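PDB 4CIT: vanadium-dependent haloperoxidase from Zobellia galactanivorans, which probably catalyses the hydrogen peroxide-dependent oxidation of iodide, using a vanadate ion held in a pocket of its helical fold. Local coordinates for residues G422-Y425 / R426-E430; N336-P340 / E341-N345; E363-G367 / H368-S372; Y244-R247 / N248-E252; R437-G440 / T441-N445. All coordinates share one frame; numbering follows the deposited sequence. Where two conformers were deposited one is given.

Three of the five contacts meet at one vanadate ion, and together they illustrate how helix starts can build an anion site. Contact 1 supplies the histidine bound to vanadium, contact 2 an arginine and contact 3 a helix N-terminus; the centre of contact 1 lies about 9 Å from that of contact 3 and 11 Å from that of contact 2. They are also tied directly, since Glu363 of contact 3 receives His424 ND1, while Arg339 NH1 of contact 2 reaches Ile423 O. Contact 4 touches contact 2 through Tyr244 and Ile344. Contact 5, further along the helix that contact 1 begins, has its centre about 22 Å from that of contact 1.

Contact 1 (G422-Y425 / R426-E430); sequences GIHY and RAAIE. With VO4 (vanadate ion), chain B; VO4 (vanadate ion), chain F; VO4 (vanadate ion), chain D.
The vanadate site takes its metal ligand from the turn just ahead of helix 426-446, where His424 rests against Ala428 and Ile429. His424 NE2 binds vanadium at 2.1 Å, and the remainder of the side chain leans back on the helix: ND1 comes within 3.7 Å of Ala428 CB, while CB sits 3.8 Å from Ile429 CG1. With CG placed anti to its own carbonyl carbon (chi1 -78°), the ring is directed at the ion, and vanadate O2 lies at the ring edge, 2.7 Å from NE2. Glu363 fixes the rotation of the imidazole by accepting from ND1, and its OE2 also receives Tyr425 N, so one carboxylate orients the metal ligand together with the residue after it. Tyr425 is the N-cap of the helix. Its carbonyl oxygen takes a weak bond from Ile429 N at 3.4 Å, and Ile429 CG1 lies against the same oxygen at 3.5 Å. The phenol of Tyr425 turns the other way, its OH hydrogen-bonded to Ile338 O. On the outer side of the first turn Arg426 bends at its third torsion, and NH1 meets Glu430 OE2 at 2.6 Å in a salt bridge; Arg426 NH2 forms another with Glu242.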
# COMPACT_ATOMS: atom_id res chain seq x y z
N GLY A 422 -11.05 -15.68 -9.70
CA GLY A 422 -12.01 -15.49 -10.80
C GLY A 422 -12.28 -14.09 -11.19
O GLY A 422 -13.25 -13.83 -11.87
N ILE A 423 -11.39 -13.15 -10.77
CA ILE A 423 -11.63 -11.74 -11.01
C ILE A 423 -10.65 -11.03 -11.95
O ILE A 423 -10.85 -9.89 -12.29
CB ILE A 423 -11.82 -10.93 -9.68
CG1 ILE A 423 -10.52 -10.79 -8.92
CG2 ILE A 423 -12.98 -11.54 -8.89
CD1 ILE A 423 -10.07 -11.98 -8.15
N HIS A 424 -9.56 -11.67 -12.28
CA HIS A 424 -8.57 -11.17 -13.27
C HIS A 424 -8.26 -12.18 -14.29
O HIS A 424 -8.11 -13.37 -13.99
CB HIS A 424 -7.26 -10.70 -12.59
CG HIS A 424 -7.35 -9.34 -11.95
ND1 HIS A 424 -7.56 -8.17 -12.64
CD2 HIS A 424 -7.34 -8.98 -10.63
CE1 HIS A 424 -7.59 -7.15 -11.79
NE2 HIS A 424 -7.47 -7.62 -10.56
N TYR A 425 -8.00 -11.71 -15.50
CA TYR A 425 -7.41 -12.56 -16.56
C TYR A 425 -5.88 -12.66 -16.38
O TYR A 425 -5.23 -11.80 -15.75
CB TYR A 425 -7.66 -11.94 -17.96
CG TYR A 425 -9.10 -11.49 -18.24
CD1 TYR A 425 -10.08 -12.35 -18.55
CD2 TYR A 425 -9.43 -10.17 -18.10
CE1 TYR A 425 -11.42 -11.92 -18.77
CE2 TYR A 425 -10.73 -9.71 -18.34
CZ TYR A 425 -11.73 -10.60 -18.65
OH TYR A 425 -12.98 -10.03 -18.83
N ARG A 426 -5.27 -13.61 -17.07
CA ARG A 426 -3.83 -13.78 -17.03
C ARG A 426 -3.05 -12.52 -17.33
O ARG A 426 -2.03 -12.24 -16.63
CB ARG A 426 -3.39 -14.98 -17.92
CG ARG A 426 -1.87 -15.20 -18.02
CD ARG A 426 -1.63 -16.36 -18.98
NE ARG A 426 -2.04 -17.60 -18.33
CZ ARG A 426 -1.31 -18.31 -17.46
NH1 ARG A 426 -0.05 -17.96 -17.19
NH2 ARG A 426 -1.81 -19.42 -16.90
N ALA A 427 -3.41 -11.82 -18.39
CA ALA A 427 -2.62 -10.61 -18.80
C ALA A 427 -2.56 -9.57 -17.71
O ALA A 427 -1.47 -8.99 -17.44
CB ALA A 427 -3.13 -10.03 -20.07
N ALA A 428 -3.70 -9.31 -17.04
CA ALA A 428 -3.73 -8.29 -15.97
C ALA A 428 -2.81 -8.66 -14.83
O ALA A 428 -2.15 -7.80 -14.25
CB ALA A 428 -5.16 -8.15 -15.45
N ILE A 429 -2.63 -9.95 -14.61
CA ILE A 429 -1.79 -10.45 -13.58
C ILE A 429 -0.31 -10.46 -13.95
O ILE A 429 0.52 -9.86 -13.23
CB ILE A 429 -2.23 -11.90 -13.17
CG1 ILE A 429 -3.67 -11.90 -12.60
CG2 ILE A 429 -1.21 -12.54 -12.25
CD1 ILE A 429 -4.25 -13.28 -12.52
N GLU A 430 0.02 -11.05 -15.10
CA GLU A 430 1.43 -11.17 -15.55
C GLU A 430 2.02 -9.83 -15.93
O GLU A 430 3.12 -9.46 -15.46
CB GLU A 430 1.51 -12.13 -16.69
CG GLU A 430 1.18 -13.53 -16.16
CD GLU A 430 1.44 -14.61 -17.20
OE1 GLU A 430 1.68 -14.30 -18.34
OE2 GLU A 430 1.35 -15.77 -16.86
V VO4 B . -7.54 -6.45 -8.76
O4 VO4 F . -9.09 -6.73 -8.59
O2 VO4 D . -6.11 -7.53 -8.25

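Contact 2 (N336-P340 / E341-N345); sequences NLIRP and ETVIN. With VO4 (vanadate ion), chain F.
Ile338 lays its long arm across Thr342 and its short branch against Val343, closing the hydrophobic side of the first turn of helix 340-347, whose N-cap is Arg339. With CG1 anti to the backbone N (chi1 -163°), Ile338 CD1 comes to 3.7 Å from Thr342 CG2. The branch methyls Ile338 CG2 and Val343 CG2 approach to 3.5 Å, a snug fit between side chains that meet at about a right angle. A glycine here would probably open a gap beside Thr342 and Val343 and leave the loop less firmly seated on the first helical turn. Arg339 bends at its second torsion (chi2 -83°) and sends its guanidinium away from the helix, to present one edge to the vanadate. NH1 and NH2 of Arg339 both donate to vanadate O4, which lies in the guanidinium plane and is 3.0 Å from NH1. Ile423 O also accepts from NH1 and Phe361 O from NE, which fixes the rotation of the group; its positive charge would be expected to help offset that of the vanadate. At the backbone end of Arg339, one water accepts from Arg339 N and bonds to Thr342 OG1 at 2.8 Å. Pro340 begins the helix, its O receiving Ile344 N at 2.9 Å.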
# COMPACT_ATOMS: atom_id res chain seq x y z
N ASN A 336 -9.97 0.45 -19.33
CA ASN A 336 -11.34 0.35 -18.88
C ASN A 336 -11.99 -0.98 -19.30
O ASN A 336 -13.00 -1.00 -19.99
CB ASN A 336 -12.11 1.55 -19.39
CG ASN A 336 -13.48 1.68 -18.77
OD1 ASN A 336 -13.69 1.44 -17.59
ND2 ASN A 336 -14.42 2.11 -19.58
N LEU A 337 -11.36 -2.07 -18.89
CA LEU A 337 -11.69 -3.43 -19.33
C LEU A 337 -12.67 -4.14 -18.47
O LEU A 337 -12.54 -4.18 -17.25
CB LEU A 337 -10.40 -4.22 -19.42
CG LEU A 337 -10.51 -5.59 -20.12
CD1 LEU A 337 -10.89 -5.50 -21.62
CD2 LEU A 337 -9.18 -6.36 -19.92
N ILE A 338 -13.63 -4.80 -19.13
CA ILE A 338 -14.64 -5.61 -18.48
C ILE A 338 -14.07 -6.77 -17.67
O ILE A 338 -13.06 -7.37 -18.05
CB ILE A 338 -15.54 -6.13 -19.64
CG1 ILE A 338 -16.88 -6.65 -19.13
CG2 ILE A 338 -14.78 -7.12 -20.51
CD1 ILE A 338 -17.91 -6.66 -20.31
N ARG A 339 -14.69 -7.07 -16.51
CA ARG A 339 -14.32 -8.13 -15.64
C ARG A 339 -14.83 -9.47 -16.13
O ARG A 339 -15.83 -9.54 -16.86
CB ARG A 339 -14.84 -7.84 -14.22
CG ARG A 339 -14.15 -6.69 -13.59
CD ARG A 339 -12.82 -7.15 -12.97
NE ARG A 339 -12.22 -6.06 -12.18
CZ ARG A 339 -11.34 -6.22 -11.21
NH1 ARG A 339 -10.79 -7.40 -10.94
NH2 ARG A 339 -10.86 -5.15 -10.59
N PRO A 340 -14.11 -10.57 -15.80
CA PRO A 340 -14.42 -11.89 -16.28
C PRO A 340 -15.87 -12.36 -16.01
O PRO A 340 -16.49 -12.92 -16.97
CB PRO A 340 -13.42 -12.78 -15.53
CG PRO A 340 -12.27 -11.94 -15.25
CD PRO A 340 -12.88 -10.57 -14.97
N GLU A 341 -16.42 -12.11 -14.82
CA GLU A 341 -17.78 -12.59 -14.56
C GLU A 341 -18.81 -12.02 -15.51
O GLU A 341 -19.78 -12.71 -15.87
CB GLU A 341 -18.22 -12.36 -13.11
CG GLU A 341 -18.45 -10.93 -12.69
CD GLU A 341 -19.13 -10.93 -11.31
OE1 GLU A 341 -20.34 -11.26 -11.15
OE2 GLU A 341 -18.43 -10.73 -10.33
N THR A 342 -18.68 -10.75 -15.85
CA THR A 342 -19.60 -10.04 -16.76
C THR A 342 -19.65 -10.74 -18.14
O THR A 342 -20.74 -11.07 -18.64
CB THR A 342 -19.16 -8.61 -16.93
OG1 THR A 342 -18.88 -8.05 -15.61
CG2 THR A 342 -20.24 -7.82 -17.65
N VAL A 343 -18.49 -11.08 -18.71
CA VAL A 343 -18.44 -11.69 -20.02
C VAL A 343 -18.89 -13.13 -19.93
O VAL A 343 -19.68 -13.60 -20.77
CB VAL A 343 -17.00 -11.65 -20.65
CG1 VAL A 343 -17.09 -12.05 -22.10
CG2 VAL A 343 -16.42 -10.21 -20.54
N ILE A 344 -18.50 -13.78 -18.87
CA ILE A 344 -18.89 -15.19 -18.71
C ILE A 344 -20.42 -15.27 -18.52
O ILE A 344 -21.07 -16.14 -19.17
CB ILE A 344 -18.12 -15.90 -17.57
CG1 ILE A 344 -16.61 -16.11 -17.97
CG2 ILE A 344 -18.84 -17.20 -17.21
CD1 ILE A 344 -15.78 -16.29 -16.74
N ASN A 345 -21.01 -14.48 -17.63
CA ASN A 345 -22.45 -14.59 -17.38
C ASN A 345 -23.30 -14.12 -18.59
O ASN A 345 -24.37 -14.73 -18.84
CB ASN A 345 -22.90 -13.85 -16.15
CG ASN A 345 -22.37 -14.50 -14.88
OD1 ASN A 345 -22.22 -15.76 -14.78
ND2 ASN A 345 -22.20 -13.72 -13.92
O4 VO4 F . -9.09 -6.73 -8.59
O HOH W 1 -17.28 -5.75 -15.75

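Contact 3 (E363-G367 / H368-S372); sequences EYTSG and HSVVS. With VO4 (vanadate ion), chain D; VO4 (vanadate ion), chain E; VO4 (vanadate ion), chain C.
A single hydroxyl, Ser366 OG, both caps a helix and grips the vanadate. It accepts from Ser369 N at 3.1 Å, a nearly straight N-cap bond of 162°, and from Ser369 OG as well. In turn Ser366 OG donates to vanadate O2 at 2.6 Å. The torsion that sets OG anti to the backbone N (chi1 160°) turns the oxygen over the first turn of helix 367-383, between the helix end and the ion. Ser366, Gly367 and His368 form the Ser-Gly-His run characteristic of the PAP2 superfamily, and each gives the anion a donor. Gly367 N reaches vanadate O3 at 2.9 Å, and His368 N adds a weak bond to O2. The imidazole of His368 brings the same nitrogen to two oxygens: ND1 donates to O2 at 3.0 Å and to O1 at 3.1 Å, with O1 in the ring plane at its edge. The far side of that ring is anchored through NE2 to Trp266 O and Asp267 O. The approach to the helix is itself unusual, a cis peptide preceding Thr365, whose OG1 touches Val370 CG2 at 3.4 Å and is hydrogen-bonded to Gln435. Ser366 O then closes the first turn by accepting Val370 N. O1 lies across the vanadium from His424, so His368 holds the apical oxygen, while Ser366 and Gly367 hold two equatorial ones. Backbone N-H groups at a helix N-terminus, joined by Arg418 and Lys332, would be expected to stabilise the negative charge of the vanadate.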
# COMPACT_ATOMS: atom_id res chain seq x y z
N GLU A 363 -10.55 -3.84 -14.92
CA GLU A 363 -9.76 -5.08 -14.79
C GLU A 363 -8.23 -4.97 -14.98
O GLU A 363 -7.49 -5.73 -14.31
CB GLU A 363 -10.35 -6.14 -15.68
CG GLU A 363 -9.87 -7.53 -15.37
CD GLU A 363 -8.56 -7.91 -15.94
OE1 GLU A 363 -8.12 -7.36 -16.98
OE2 GLU A 363 -7.99 -8.87 -15.37
N TYR A 364 -7.74 -4.09 -15.83
CA TYR A 364 -6.36 -4.26 -16.32
C TYR A 364 -5.54 -3.01 -16.00
O TYR A 364 -5.97 -1.95 -16.37
CB TYR A 364 -6.38 -4.45 -17.84
CG TYR A 364 -5.05 -4.70 -18.50
CD1 TYR A 364 -4.49 -5.93 -18.57
CD2 TYR A 364 -4.33 -3.62 -19.06
CE1 TYR A 364 -3.27 -6.14 -19.21
CE2 TYR A 364 -3.14 -3.80 -19.70
CZ TYR A 364 -2.61 -5.05 -19.77
OH TYR A 364 -1.45 -5.26 -20.45
N THR A 365 -4.41 -3.07 -15.37
CA THR A 365 -3.76 -4.27 -14.79
C THR A 365 -4.26 -4.48 -13.35
O THR A 365 -5.01 -3.65 -12.79
CB THR A 365 -2.24 -4.04 -14.76
OG1 THR A 365 -2.02 -2.71 -14.24
CG2 THR A 365 -1.61 -4.26 -16.13
N SER A 366 -3.92 -5.62 -12.74
CA SER A 366 -4.34 -6.00 -11.41
C SER A 366 -3.57 -5.24 -10.32
O SER A 366 -2.34 -5.24 -10.35
CB SER A 366 -4.05 -7.48 -11.19
OG SER A 366 -4.01 -7.82 -9.78
N GLY A 367 -4.32 -4.54 -9.45
CA GLY A 367 -3.77 -3.85 -8.35
C GLY A 367 -2.92 -4.70 -7.43
O GLY A 367 -1.81 -4.31 -7.03
N HIS A 368 -3.43 -5.87 -7.07
CA HIS A 368 -2.67 -6.77 -6.28
C HIS A 368 -1.33 -7.06 -6.91
O HIS A 368 -0.28 -7.15 -6.23
CB HIS A 368 -3.40 -8.10 -6.08
CG HIS A 368 -4.48 -8.06 -5.09
ND1 HIS A 368 -5.66 -7.39 -5.31
CD2 HIS A 368 -4.63 -8.72 -3.90
CE1 HIS A 368 -6.43 -7.53 -4.23
NE2 HIS A 368 -5.86 -8.39 -3.41
N SER A 369 -1.35 -7.31 -8.23
CA SER A 369 -0.15 -7.64 -8.97
C SER A 369 0.88 -6.52 -9.04
O SER A 369 2.09 -6.75 -8.73
CB SER A 369 -0.42 -8.16 -10.37
OG SER A 369 -1.28 -9.29 -10.24
N VAL A 370 0.39 -5.31 -9.32
CA VAL A 370 1.26 -4.17 -9.43
C VAL A 370 1.86 -3.83 -8.04
O VAL A 370 3.07 -3.56 -7.93
CB VAL A 370 0.58 -2.96 -10.12
CG1 VAL A 370 1.55 -1.78 -10.14
CG2 VAL A 370 0.11 -3.20 -11.58
N VAL A 371 1.01 -3.73 -7.01
CA VAL A 371 1.43 -3.26 -5.68
C VAL A 371 2.34 -4.27 -5.07
O VAL A 371 3.38 -3.93 -4.55
CB VAL A 371 0.25 -2.90 -4.77
CG1 VAL A 371 0.68 -2.38 -3.42
CG2 VAL A 371 -0.61 -1.84 -5.50
N SER A 372 2.06 -5.57 -5.25
CA SER A 372 2.95 -6.63 -4.74
C SER A 372 4.25 -6.66 -5.44
O SER A 372 5.30 -6.90 -4.82
CB SER A 372 2.28 -8.00 -4.92
OG SER A 372 1.13 -7.96 -4.11
O2 VO4 D . -6.11 -7.53 -8.25
O3 VO4 E . -7.13 -5.07 -9.69
O1 VO4 C . -7.36 -5.27 -6.83

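Contact 4 (Y244-R247 / N248-E252); sequences YDVR and NKITE
Tyr244 O is gripped by two donors, Asn248 N at 3.1 Å in the usual helical way and NE1 of Trp352 from the loop alongside. Asn248 returns to the same tyrosine with its side chain: ND2 stands 3.2 Å above the plane of the Tyr244 ring, displaced toward the rim, with the amide plane turned 81° from it. A water fixes that amide further, accepting from Asn248 ND2 and donating to Asp245 OD1 at 2.8 Å. Tyr244 OH, at the far end, is hydrogen-bonded to Asp349. One turn on, Arg247 bends at its second torsion (chi2 -81°) and lays a face of its guanidinium over Thr251 OG1, which is 3.3 Å from Arg247 CZ. Putting an alanine here would probably leave Lys353 O without the donor it has in Arg247 NE, and would take away the guanidinium face that lies over Thr251 OG1. Beneath these, Arg247 O accepts Thr251 N at 2.9 Å. Val246 CG1 and Ile250 CD1 run side by side, 4.0 Å apart, and their side chains touch Met419 and Tyr420 of helix 407-420. The pattern is the i to i+4 side-chain pairing of a surface alpha helix, 235-253, with Ile250 its buried member.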
# COMPACT_ATOMS: atom_id res chain seq x y z
N TYR A 244 -12.61 -19.17 -16.52
CA TYR A 244 -13.82 -20.01 -16.42
C TYR A 244 -13.44 -21.40 -15.95
O TYR A 244 -13.98 -21.93 -14.95
CB TYR A 244 -14.47 -20.04 -17.78
CG TYR A 244 -15.72 -20.89 -17.82
CD1 TYR A 244 -16.89 -20.44 -17.31
CD2 TYR A 244 -15.69 -22.13 -18.40
CE1 TYR A 244 -18.07 -21.19 -17.35
CE2 TYR A 244 -16.87 -22.88 -18.49
CZ TYR A 244 -18.04 -22.41 -17.90
OH TYR A 244 -19.23 -23.12 -17.95
N ASP A 245 -12.47 -21.98 -16.62
CA ASP A 245 -11.98 -23.35 -16.40
C ASP A 245 -11.28 -23.56 -15.02
O ASP A 245 -11.51 -24.54 -14.31
CB ASP A 245 -11.01 -23.86 -17.50
CG ASP A 245 -11.70 -24.10 -18.85
OD1 ASP A 245 -12.96 -24.19 -18.89
OD2 ASP A 245 -11.01 -24.20 -19.87
N VAL A 246 -10.41 -22.62 -14.65
CA VAL A 246 -9.84 -22.65 -13.32
C VAL A 246 -10.89 -22.71 -12.23
O VAL A 246 -10.73 -23.43 -11.24
CB VAL A 246 -8.86 -21.44 -13.12
CG1 VAL A 246 -8.44 -21.25 -11.65
CG2 VAL A 246 -7.68 -21.62 -13.95
N ARG A 247 -11.92 -21.85 -12.30
CA ARG A 247 -12.95 -21.81 -11.28
C ARG A 247 -13.64 -23.16 -11.24
O ARG A 247 -13.85 -23.72 -10.14
CB ARG A 247 -13.94 -20.67 -11.59
CG ARG A 247 -14.87 -20.41 -10.45
CD ARG A 247 -16.03 -21.36 -10.36
NE ARG A 247 -16.61 -20.99 -9.03
CZ ARG A 247 -16.29 -21.51 -7.85
NH1 ARG A 247 -15.46 -22.53 -7.72
NH2 ARG A 247 -16.89 -21.05 -6.78
N ASN A 248 -13.91 -23.70 -12.41
CA ASN A 248 -14.61 -25.04 -12.45
C ASN A 248 -13.77 -26.18 -11.91
O ASN A 248 -14.33 -27.07 -11.23
CB ASN A 248 -15.15 -25.35 -13.85
CG ASN A 248 -16.28 -24.40 -14.28
OD1 ASN A 248 -16.90 -23.74 -13.44
ND2 ASN A 248 -16.44 -24.21 -15.57
N LYS A 249 -12.44 -26.17 -12.13
CA LYS A 249 -11.51 -27.11 -11.45
C LYS A 249 -11.49 -26.97 -9.95
O LYS A 249 -11.52 -27.98 -9.22
CB LYS A 249 -10.13 -26.93 -12.02
CG LYS A 249 -10.03 -27.41 -13.45
CD LYS A 249 -8.61 -27.24 -13.97
CE LYS A 249 -8.51 -27.69 -15.42
NZ LYS A 249 -7.12 -27.50 -15.95
N ILE A 250 -11.54 -25.72 -9.44
CA ILE A 250 -11.67 -25.50 -8.06
C ILE A 250 -12.96 -26.08 -7.48
O ILE A 250 -12.92 -26.74 -6.43
CB ILE A 250 -11.48 -23.98 -7.74
CG1 ILE A 250 -10.04 -23.64 -8.06
CG2 ILE A 250 -11.78 -23.71 -6.32
CD1 ILE A 250 -9.78 -22.14 -8.01
N THR A 251 -14.07 -25.84 -8.14
CA THR A 251 -15.35 -26.49 -7.79
C THR A 251 -15.17 -28.00 -7.70
O THR A 251 -15.64 -28.60 -6.72
CB THR A 251 -16.47 -26.13 -8.78
OG1 THR A 251 -16.64 -24.69 -8.75
CG2 THR A 251 -17.85 -26.87 -8.46
N GLU A 252 -14.55 -28.61 -8.71
CA GLU A 252 -14.41 -30.08 -8.76
C GLU A 252 -13.57 -30.56 -7.57
O GLU A 252 -13.87 -31.62 -7.02
CB GLU A 252 -13.83 -30.63 -10.09
CG GLU A 252 -14.50 -30.22 -11.41
CD GLU A 252 -13.51 -30.14 -12.64
OE1 GLU A 252 -12.45 -30.83 -12.63
OE2 GLU A 252 -13.76 -29.36 -13.61
O HOH W 2 -14.63 -25.73 -17.26

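Contact 5 (R437-G440 / T441-N445); sequences RDLG and TFVVN
Leu439 and Val443, one turn apart, point the same way and lie side by side, with Leu439 CD2 at 4.1 Å from Val443 CG2. Their common direction is toward helix 307-335, where Leu439 touches Ser327 and Val443 touches Ala320. Phe442 is turned to a different neighbour: its CG is anti to the backbone N (chi1 169°), which swings the ring off the helix to meet Phe220, while its CB stays 3.4 Å from Leu439 O and the ring keeps an edge toward that oxygen. Thr441 shows the opposite habit, folding its polar branch back on the main chain. Thr441 OG1 donates to Arg437 O at 2.8 Å from 38° above the carbonyl plane, and Thr441 N donates to the same oxygen at 2.8 Å from the other face. One carbonyl therefore satisfies both protons, and the hydroxyl is kept from turning. The Thr441 side chain also touches Val377 of helix 367-383. Val444 faces that helix too, at Val378, and both its methyls rest against Gly440 O, each 3.4 Å from it; the same oxygen receives Val444 N at 2.9 Å. In the conformer described, one of two, Arg437 is extended and reaches Asp412 of helix 407-420 in a salt bridge. Helix 426-446 thus packs successive faces on helices 307-335 and 367-383, the close packing of an alpha-helical bundle such as the PAP2 core.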
# COMPACT_ATOMS: atom_id res chain seq x y z
N ARG A 437 7.14 -4.48 -10.68
CA ARG A 437 8.56 -4.76 -10.51
C ARG A 437 9.39 -3.67 -11.24
O ARG A 437 10.37 -3.10 -10.67
CB ARG A 437 8.92 -6.23 -10.94
CG ARG A 437 8.45 -7.35 -9.95
CD ARG A 437 8.69 -8.83 -10.43
NE ARG A 437 8.23 -9.78 -9.40
CZ ARG A 437 7.72 -11.01 -9.54
NH1 ARG A 437 7.61 -11.60 -10.71
NH2 ARG A 437 7.29 -11.66 -8.46
N ASP A 438 8.95 -3.26 -12.42
CA ASP A 438 9.64 -2.19 -13.16
C ASP A 438 9.57 -0.87 -12.37
O ASP A 438 10.61 -0.11 -12.29
CB ASP A 438 9.16 -2.03 -14.57
CG ASP A 438 9.55 -3.20 -15.51
OD1 ASP A 438 10.36 -4.04 -15.09
OD2 ASP A 438 9.00 -3.22 -16.65
N LEU A 439 8.39 -0.54 -11.87
CA LEU A 439 8.20 0.68 -11.09
C LEU A 439 9.04 0.64 -9.78
O LEU A 439 9.69 1.62 -9.42
CB LEU A 439 6.71 0.91 -10.83
CG LEU A 439 6.34 2.21 -10.09
CD1 LEU A 439 4.90 2.62 -10.47
CD2 LEU A 439 6.41 1.98 -8.60
N GLY A 440 9.05 -0.48 -9.10
CA GLY A 440 9.71 -0.60 -7.82
C GLY A 440 11.22 -0.53 -8.05
O GLY A 440 11.90 0.14 -7.25
N THR A 441 11.72 -1.09 -9.19
CA THR A 441 13.13 -0.95 -9.60
C THR A 441 13.53 0.48 -9.82
O THR A 441 14.60 0.95 -9.36
CB THR A 441 13.44 -1.87 -10.82
OG1 THR A 441 13.15 -3.24 -10.39
CG2 THR A 441 14.93 -1.77 -11.26
N PHE A 442 12.67 1.22 -10.51
CA PHE A 442 12.94 2.63 -10.73
C PHE A 442 13.03 3.39 -9.37
O PHE A 442 13.92 4.26 -9.17
CB PHE A 442 11.81 3.20 -11.59
CG PHE A 442 11.79 4.70 -11.72
CD1 PHE A 442 12.67 5.39 -12.60
CD2 PHE A 442 10.89 5.39 -11.01
CE1 PHE A 442 12.71 6.79 -12.65
CE2 PHE A 442 10.84 6.77 -11.13
CZ PHE A 442 11.74 7.46 -11.92
N VAL A 443 12.06 3.18 -8.49
CA VAL A 443 12.04 3.83 -7.16
C VAL A 443 13.32 3.49 -6.41
O VAL A 443 13.98 4.40 -5.87
CB VAL A 443 10.78 3.51 -6.33
CG1 VAL A 443 10.91 4.00 -4.89
CG2 VAL A 443 9.54 3.99 -6.98
N VAL A 444 13.73 2.23 -6.40
CA VAL A 444 14.92 1.90 -5.63
C VAL A 444 16.21 2.46 -6.26
O VAL A 444 17.14 2.80 -5.56
CB VAL A 444 15.05 0.41 -5.30
CG1 VAL A 444 13.87 -0.01 -4.50
CG2 VAL A 444 15.19 -0.42 -6.49
N ASN A 445 16.20 2.66 -7.55
CA ASN A 445 17.37 3.18 -8.28
C ASN A 445 17.38 4.67 -8.18
O ASN A 445 18.48 5.26 -8.38
CB ASN A 445 17.36 2.73 -9.76
CG ASN A 445 17.79 1.30 -9.94
OD1 ASN A 445 18.56 0.78 -9.15
ND2 ASN A 445 17.32 0.66 -11.00